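Local coordinates for protein tRNA (guanine-N(1)-)-methyltransferase (PDB 7KFF) that probably methylates N1 of a guanine in tRNA, using S-adenosylmethionine as methyl donor and leaving S-adenosyl-L-homocysteine, at residues M285-R289 and H290-Y294; I262-W265 and R266-Q269; L271-T274 and W275-R278. All blocks are in the same frame, centred on the assembly; numbering follows the deposited sequence.

In the fold
Three local contacts show how a small helical region is knit together by side chains three to five residues apart, many of them charged. Along the chain contact 2 comes first and contact 3 follows, both on helix 259-277; contact 1, at the start of helix 289-299, closes the series. The three centres lie about 13 Å from one another. Asp291 of contact 1 forms salt bridges with Arg264 and Arg267 of contact 2, and touches Leu271 of contact 3, which ties the two helices together. Contacts 2 and 3 also meet the second subunit; the side chains of Arg266 and Arg273 lie about 10 and 8 Å from a bound S-adenosyl-L-homocysteine, probably reflecting the dimeric SPOUT architecture.

Contact 1: M285-R289 and H290-Y294; sequences MELDR and HDQAY
Asp288 and Asp291 meet where a loop turns into a helix. Asp288 is the N-cap residue, and its OD1 accepts a capping bond from Asp291 N at 2.9 Å, with a nearly straight N-H (169°). The Asp288 CG sits between its own backbone N and carbonyl carbon (chi1 71°), which turns the carboxylate back over the first helical turn. The carbonyl of Asp288 then takes Gln292 N at 2.7 Å, opening the regular helical ladder.

One residue earlier, Leu287 packs its CB against Asp291 CB at 3.9 Å, while its side chain crosses that of Gln292 at about a right angle, CB and CD1 both beside OE1. Water reinforces the turn. One molecule accepts from Leu287 N and can donate to Gln292 OE1; another accepts from Asp288 N and donates to Asp291 OD2 at 2.7 Å.

Two carboxylates lie close here, with Asp288 OD1 3.7 Å from Asp291 OD2, a proximity that the cationic partners of Asp291 probably offset: its two oxygens form salt bridges with Arg264 and Arg267. Through these, and through Tyr294 resting on Glu268 and Lys272, the start of helix 289-299 is held against helix 259-277.

Contact 2: I262-W265 and R266-Q269; sequences IERW and RREQ
Over one face of the Trp265 indole lies the side chain of Gln269, one turn further along helix 259-277. Its CG makes a CH-pi contact, 3.6 Å from the centroid of the six-membered ring; a bend at chi2 folds the chain over the ring, and the amide plane lies only 15° from the ring plane. A second flat face is used by Ile262, whose CG2 lies over the Arg266 guanidinium, 3.6 Å from NH1, with the two side chains running side by side.

Two weak salt bridges show the i/i+4 and i/i+3 spacings that bring side chains together along a helix. Arg264 NE donates to Glu268 OE2 at 3.4 Å, the oxygen lying at the guanidinium edge while the carboxylate plane stands almost perpendicular (86°). A water in the guanidinium plane strengthens the link, accepting from Arg264 NH2 and donating to Glu268 OE2 at 2.6 Å. In the other pair Arg266 NE reaches Glu263 OE1 at 3.4 Å, again at the guanidinium edge and along a fairly straight N-H (165°).

Backbone bonds from residue i+4 to i continue throughout, as in Glu268 N to Arg264 O at 2.9 Å.

In the C-terminal helical region, Arg266 packs on Phe69 of the second subunit, Trp265 lies on the loop residues Pro251, Val253 and Leu254, and Arg264 NH1 and Arg267 NH2 both form salt bridges with Asp291 of helix 289-299.

Contact 3: L271-T274 and W275-R278; sequences LKRT and WEVR
Across one turn of helix 259-277, Lys272 NZ reaches Glu276 OE2 at 3.2 Å in an i to i+4 salt bridge. The ammonium meets the oxygen on its syn side, 33° out of the carboxylate plane. Lys272 runs extended as far as CE and turns at its last torsion (chi4 -91°), which brings NZ back to the carboxylate. A bridging water accepts from Lys272 NZ and donates to Glu276 OE2, both at 2.9 Å.

The other carboxylate oxygen faces Arg273 through a second water, which lies in the guanidinium plane, accepts from Arg273 NE and donates to Glu276 OE1 at 2.7 Å. One carboxylate thus links two basic side chains, directly to one and through water to the other.

This is the last part of helix 259-277, in the C-terminal domain characteristic of TrmD, and the first residue to leave helical geometry is Arg278. Regular i+4 to i bonds persist up to the end, with Glu276 N to Lys272 O at 2.8 Å and Val277 N to Arg273 O at 3.0 Å.

Among nonpolar contacts, Val277 CG2 lies 3.7 Å from Arg273 CD, the two side chains running alongside each other. The Trp275 side chain packs on Leu282 and Leu298. Arg273, whose side chain is about 8 Å from a bound S-adenosyl-L-homocysteine, donates through NH2 to Ala144 O of the second subunit, and Arg278 forms a salt bridge with Asp193 of that subunit.

Contact 1: M285-R289 and H290-Y294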
loop_
_atom_site.group_PDB
_atom_site.type_symbol
_atom_site.label_atom_id
_atom_site.label_comp_id
_atom_site.label_asym_id
_atom_site.label_seq_id
_atom_site.Cartn_x
_atom_site.Cartn_y
_atom_site.Cartn_z
HETATM N N MSE A 285 -3.546 14.887 20.161
HETATM C CA MSE A 285 -3.919 16.265 19.875
HETATM C C MSE A 285 -4.521 16.897 21.111
HETATM O O MSE A 285 -5.108 16.192 21.923
HETATM C CB MSE A 285 -5.011 16.298 18.810
HETATM C CG MSE A 285 -4.696 15.515 17.579
HETATM SE SE MSE A 285 -6.215 15.519 16.390
HETATM C CE MSE A 285 -6.251 17.435 15.915
ATOM N N GLU A 286 -4.413 18.218 21.245
ATOM C CA GLU A 286 -5.174 18.961 22.255
ATOM C C GLU A 286 -6.401 19.505 21.547
ATOM O O GLU A 286 -6.302 20.476 20.799
ATOM C CB GLU A 286 -4.387 20.117 22.868
ATOM C CG GLU A 286 -3.306 19.708 23.812
ATOM C CD GLU A 286 -3.807 19.108 25.123
ATOM O OE1 GLU A 286 -5.029 19.033 25.369
ATOM O OE2 GLU A 286 -2.953 18.696 25.917
ATOM N N LEU A 287 -7.555 18.888 21.783
ATOM C CA LEU A 287 -8.803 19.379 21.213
ATOM C C LEU A 287 -9.326 20.545 22.043
ATOM O O LEU A 287 -9.244 20.544 23.273
ATOM C CB LEU A 287 -9.854 18.272 21.211
ATOM C CG LEU A 287 -9.484 17.039 20.379
ATOM C CD1 LEU A 287 -10.633 16.043 20.455
ATOM C CD2 LEU A 287 -9.168 17.352 18.950
ATOM N N ASP A 288 -9.884 21.539 21.356
ATOM C CA ASP A 288 -10.539 22.638 22.046
ATOM C C ASP A 288 -11.872 22.166 22.624
ATOM O O ASP A 288 -12.297 21.029 22.424
ATOM C CB ASP A 288 -10.656 23.862 21.133
ATOM C CG ASP A 288 -11.670 23.692 20.003
ATOM O OD1 ASP A 288 -12.443 22.720 19.996
ATOM O OD2 ASP A 288 -11.686 24.577 19.121
ATOM N N ARG A 289 -12.538 23.052 23.358
ATOM C CA ARG A 289 -13.753 22.640 24.053
ATOM C C ARG A 289 -14.833 22.160 23.088
ATOM O O ARG A 289 -15.563 21.206 23.387
ATOM C CB ARG A 289 -14.313 23.771 24.917
ATOM C CG ARG A 289 -15.609 23.321 25.626
ATOM C CD ARG A 289 -16.251 24.339 26.524
ATOM N NE ARG A 289 -15.431 24.528 27.697
ATOM C CZ ARG A 289 -15.857 25.006 28.856
ATOM N NH1 ARG A 289 -17.132 25.350 29.023
ATOM N NH2 ARG A 289 -14.978 25.133 29.844
ATOM N N HIS A 290 -14.985 22.826 21.945
ATOM C CA HIS A 290 -16.010 22.404 20.995
ATOM C C HIS A 290 -15.762 20.968 20.554
ATOM O O HIS A 290 -16.670 20.124 20.578
ATOM C CB HIS A 290 -16.025 23.358 19.798
ATOM C CG HIS A 290 -17.370 23.520 19.162
ATOM N ND1 HIS A 290 -17.628 24.488 18.214
ATOM C CD2 HIS A 290 -18.527 22.834 19.323
ATOM C CE1 HIS A 290 -18.887 24.395 17.823
ATOM N NE2 HIS A 290 -19.455 23.398 18.480
ATOM N N ASP A 291 -14.523 20.668 20.164
ATOM C CA ASP A 291 -14.211 19.342 19.646
ATOM C C ASP A 291 -14.166 18.312 20.763
ATOM O O ASP A 291 -14.624 17.181 20.587
ATOM C CB ASP A 291 -12.871 19.380 18.919
ATOM C CG ASP A 291 -12.906 20.238 17.655
ATOM O OD1 ASP A 291 -14.003 20.618 17.201
ATOM O OD2 ASP A 291 -11.824 20.525 17.120
ATOM N N GLN A 292 -13.613 18.685 21.920
ATOM C CA GLN A 292 -13.527 17.744 23.031
ATOM C C GLN A 292 -14.913 17.389 23.546
ATOM O O GLN A 292 -15.201 16.212 23.810
ATOM C CB GLN A 292 -12.659 18.343 24.137
ATOM C CG GLN A 292 -12.442 17.427 25.332
ATOM C CD GLN A 292 -11.635 16.197 24.987
ATOM O OE1 GLN A 292 -10.723 16.242 24.178
ATOM N NE2 GLN A 292 -11.981 15.085 25.606
ATOM N N ALA A 293 -15.797 18.377 23.655
ATOM C CA ALA A 293 -17.158 18.094 24.093
ATOM C C ALA A 293 -17.886 17.198 23.101
ATOM O O ALA A 293 -18.647 16.309 23.500
ATOM C CB ALA A 293 -17.921 19.396 24.302
ATOM N N TYR A 294 -17.656 17.402 21.801
ATOM C CA TYR A 294 -18.294 16.555 20.805
ATOM C C TYR A 294 -17.828 15.113 20.956
ATOM O O TYR A 294 -18.632 14.172 20.939
ATOM C CB TYR A 294 -17.979 17.074 19.402
ATOM C CG TYR A 294 -18.580 16.198 18.340
ATOM C CD1 TYR A 294 -19.936 16.264 18.048
ATOM C CD2 TYR A 294 -17.799 15.286 17.646
ATOM C CE1 TYR A 294 -20.496 15.452 17.086
ATOM C CE2 TYR A 294 -18.349 14.470 16.691
ATOM C CZ TYR A 294 -19.693 14.558 16.409
ATOM O OH TYR A 294 -20.238 13.741 15.445
HETATM O O HOH W 1 -7.995 16.694 23.675
HETATM O O HOH W 2 -9.626 21.377 18.465
HETATM O O HOH W 3 -12.975 23.475 16.847
#

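Contact 2: I262-W265 and R266-Q269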
loop_
_atom_site.group_PDB
_atom_site.type_symbol
_atom_site.label_atom_id
_atom_site.label_comp_id
_atom_site.label_asym_id
_atom_site.label_seq_id
_atom_site.Cartn_x
_atom_site.Cartn_y
_atom_site.Cartn_z
ATOM N N ILE A 262 -22.565 23.889 7.820
ATOM C CA ILE A 262 -22.005 22.808 7.018
ATOM C C ILE A 262 -20.554 22.574 7.403
ATOM O O ILE A 262 -20.107 21.430 7.535
ATOM C CB ILE A 262 -22.168 23.102 5.516
ATOM C CG1 ILE A 262 -23.647 23.001 5.136
ATOM C CG2 ILE A 262 -21.299 22.154 4.694
ATOM C CD1 ILE A 262 -23.986 23.658 3.815
ATOM N N GLU A 263 -19.797 23.655 7.605
ATOM C CA GLU A 263 -18.393 23.500 7.966
ATOM C C GLU A 263 -18.248 22.852 9.338
ATOM O O GLU A 263 -17.369 22.004 9.537
ATOM C CB GLU A 263 -17.681 24.851 7.908
ATOM C CG GLU A 263 -16.199 24.741 7.557
ATOM C CD GLU A 263 -15.937 23.856 6.335
ATOM O OE1 GLU A 263 -16.739 23.897 5.376
ATOM O OE2 GLU A 263 -14.946 23.094 6.352
ATOM N N ARG A 264 -19.114 23.209 10.291
ATOM C CA ARG A 264 -19.056 22.551 11.593
ATOM C C ARG A 264 -19.413 21.074 11.477
ATOM O O ARG A 264 -18.775 20.225 12.110
ATOM C CB ARG A 264 -19.980 23.241 12.597
ATOM C CG ARG A 264 -19.987 22.577 13.979
ATOM C CD ARG A 264 -18.593 22.576 14.619
ATOM N NE ARG A 264 -18.496 21.643 15.739
ATOM C CZ ARG A 264 -17.357 21.320 16.346
ATOM N NH1 ARG A 264 -16.215 21.855 15.941
ATOM N NH2 ARG A 264 -17.369 20.454 17.347
ATOM N N TRP A 265 -20.429 20.749 10.672
ATOM C CA TRP A 265 -20.791 19.355 10.448
ATOM C C TRP A 265 -19.610 18.575 9.892
ATOM O O TRP A 265 -19.339 17.454 10.329
ATOM C CB TRP A 265 -22.000 19.272 9.507
ATOM C CG TRP A 265 -22.389 17.854 9.125
ATOM C CD1 TRP A 265 -23.277 17.039 9.769
ATOM C CD2 TRP A 265 -21.896 17.105 8.011
ATOM N NE1 TRP A 265 -23.363 15.826 9.130
ATOM C CE2 TRP A 265 -22.529 15.845 8.042
ATOM C CE3 TRP A 265 -20.988 17.379 6.988
ATOM C CZ2 TRP A 265 -22.275 14.858 7.095
ATOM C CZ3 TRP A 265 -20.737 16.391 6.041
ATOM C CH2 TRP A 265 -21.373 15.148 6.109
ATOM N N ARG A 266 -18.885 19.157 8.937
ATOM C CA ARG A 266 -17.750 18.452 8.357
ATOM C C ARG A 266 -16.696 18.167 9.421
ATOM O O ARG A 266 -16.118 17.082 9.457
ATOM C CB ARG A 266 -17.130 19.259 7.216
ATOM C CG ARG A 266 -18.001 19.474 5.980
ATOM C CD ARG A 266 -17.109 19.813 4.799
ATOM N NE ARG A 266 -17.577 20.905 3.947
ATOM C CZ ARG A 266 -18.354 20.755 2.876
ATOM N NH1 ARG A 266 -18.699 21.815 2.161
ATOM N NH2 ARG A 266 -18.801 19.555 2.527
ATOM N N ARG A 267 -16.453 19.128 10.313
ATOM C CA ARG A 267 -15.487 18.915 11.387
ATOM C C ARG A 267 -15.959 17.819 12.338
ATOM O O ARG A 267 -15.189 16.920 12.698
ATOM C CB ARG A 267 -15.256 20.218 12.139
ATOM C CG ARG A 267 -14.366 20.097 13.345
ATOM C CD ARG A 267 -12.935 20.229 12.964
ATOM N NE ARG A 267 -12.054 20.149 14.124
ATOM C CZ ARG A 267 -10.744 19.986 14.031
ATOM N NH1 ARG A 267 -10.176 19.900 12.835
ATOM N NH2 ARG A 267 -10.011 19.898 15.126
ATOM N N GLU A 268 -17.227 17.875 12.750
ATOM C CA GLU A 268 -17.765 16.824 13.610
ATOM C C GLU A 268 -17.603 15.450 12.974
ATOM O O GLU A 268 -17.186 14.490 13.630
ATOM C CB GLU A 268 -19.231 17.100 13.922
ATOM C CG GLU A 268 -19.442 18.318 14.814
ATOM C CD GLU A 268 -20.920 18.682 14.981
ATOM O OE1 GLU A 268 -21.779 18.106 14.269
ATOM O OE2 GLU A 268 -21.220 19.547 15.811
ATOM N N GLN A 269 -17.938 15.335 11.698
ATOM C CA GLN A 269 -17.882 14.030 11.054
ATOM C C GLN A 269 -16.454 13.523 10.941
ATOM O O GLN A 269 -16.225 12.314 10.987
ATOM C CB GLN A 269 -18.534 14.115 9.679
ATOM C CG GLN A 269 -20.031 14.317 9.736
ATOM C CD GLN A 269 -20.732 13.142 10.381
ATOM O OE1 GLN A 269 -20.541 11.995 9.965
ATOM N NE2 GLN A 269 -21.540 13.409 11.388
HETATM O O HOH W 4 -20.131 20.108 18.132
#

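Contact 3: L271-T274 and W275-R278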
loop_
_atom_site.group_PDB
_atom_site.type_symbol
_atom_site.label_atom_id
_atom_site.label_comp_id
_atom_site.label_asym_id
_atom_site.label_seq_id
_atom_site.Cartn_x
_atom_site.Cartn_y
_atom_site.Cartn_z
ATOM N N LEU A 271 -14.083 14.308 13.236
ATOM C CA LEU A 271 -13.810 13.849 14.594
ATOM C C LEU A 271 -14.454 12.493 14.849
ATOM O O LEU A 271 -13.845 11.615 15.473
ATOM C CB LEU A 271 -14.356 14.846 15.611
ATOM C CG LEU A 271 -13.637 16.188 15.672
ATOM C CD1 LEU A 271 -14.450 17.213 16.435
ATOM C CD2 LEU A 271 -12.253 16.005 16.314
ATOM N N LYS A 272 -15.691 12.305 14.373
ATOM C CA LYS A 272 -16.415 11.062 14.620
ATOM C C LYS A 272 -15.737 9.891 13.914
ATOM O O LYS A 272 -15.530 8.831 14.516
ATOM C CB LYS A 272 -17.859 11.215 14.134
ATOM C CG LYS A 272 -18.724 9.983 14.272
ATOM C CD LYS A 272 -20.172 10.341 13.904
ATOM C CE LYS A 272 -21.119 9.157 14.007
ATOM N NZ LYS A 272 -21.207 8.429 12.722
ATOM N N ARG A 273 -15.371 10.067 12.638
ATOM C CA ARG A 273 -14.716 8.981 11.919
ATOM C C ARG A 273 -13.390 8.650 12.587
ATOM O O ARG A 273 -13.039 7.476 12.735
ATOM C CB ARG A 273 -14.507 9.345 10.449
ATOM C CG ARG A 273 -13.799 8.255 9.616
ATOM C CD ARG A 273 -14.625 6.984 9.477
ATOM N NE ARG A 273 -15.728 7.169 8.536
ATOM C CZ ARG A 273 -15.668 6.911 7.232
ATOM N NH1 ARG A 273 -16.737 7.129 6.472
ATOM N NH2 ARG A 273 -14.556 6.419 6.687
ATOM N N THR A 274 -12.644 9.674 13.013
ATOM C CA THR A 274 -11.361 9.417 13.670
ATOM C C THR A 274 -11.566 8.693 14.999
ATOM O O THR A 274 -10.843 7.741 15.315
ATOM C CB THR A 274 -10.601 10.734 13.866
ATOM O OG1 THR A 274 -10.484 11.422 12.611
ATOM C CG2 THR A 274 -9.210 10.473 14.445
ATOM N N TRP A 275 -12.553 9.123 15.782
ATOM C CA TRP A 275 -12.858 8.433 17.025
ATOM C C TRP A 275 -13.251 6.982 16.778
ATOM O O TRP A 275 -12.821 6.088 17.513
ATOM C CB TRP A 275 -13.984 9.164 17.747
ATOM C CG TRP A 275 -14.423 8.482 18.991
ATOM C CD1 TRP A 275 -13.789 8.479 20.197
ATOM C CD2 TRP A 275 -15.592 7.678 19.151
ATOM N NE1 TRP A 275 -14.501 7.735 21.104
ATOM C CE2 TRP A 275 -15.611 7.228 20.486
ATOM C CE3 TRP A 275 -16.628 7.300 18.298
ATOM C CZ2 TRP A 275 -16.625 6.419 20.983
ATOM C CZ3 TRP A 275 -17.636 6.495 18.796
ATOM C CH2 TRP A 275 -17.625 6.061 20.124
ATOM N N GLU A 276 -14.079 6.729 15.757
ATOM C CA GLU A 276 -14.536 5.366 15.491
ATOM C C GLU A 276 -13.388 4.449 15.104
ATOM O O GLU A 276 -13.334 3.283 15.527
ATOM C CB GLU A 276 -15.539 5.370 14.333
ATOM C CG GLU A 276 -16.873 5.995 14.640
ATOM C CD GLU A 276 -17.741 6.192 13.402
ATOM O OE1 GLU A 276 -17.216 6.194 12.254
ATOM O OE2 GLU A 276 -18.963 6.344 13.586
ATOM N N VAL A 277 -12.494 4.939 14.253
ATOM C CA VAL A 277 -11.556 4.092 13.545
ATOM C C VAL A 277 -10.124 4.240 14.038
ATOM O O VAL A 277 -9.371 3.261 14.017
ATOM C CB VAL A 277 -11.655 4.422 12.034
ATOM C CG1 VAL A 277 -10.697 3.594 11.241
ATOM C CG2 VAL A 277 -13.096 4.248 11.514
ATOM N N ARG A 278 -9.726 5.437 14.466
ATOM C CA ARG A 278 -8.346 5.720 14.872
ATOM C C ARG A 278 -8.358 6.600 16.114
ATOM O O ARG A 278 -7.794 7.703 16.127
ATOM C CB ARG A 278 -7.594 6.412 13.733
ATOM C CG ARG A 278 -7.474 5.631 12.447
ATOM C CD ARG A 278 -6.487 4.500 12.581
ATOM N NE ARG A 278 -5.128 4.959 12.829
ATOM C CZ ARG A 278 -4.304 5.429 11.897
ATOM N NH1 ARG A 278 -4.693 5.519 10.637
ATOM N NH2 ARG A 278 -3.083 5.813 12.210
HETATM O O HOH W 5 -20.814 5.843 11.420
HETATM O O HOH W 6 -18.002 7.786 10.208
#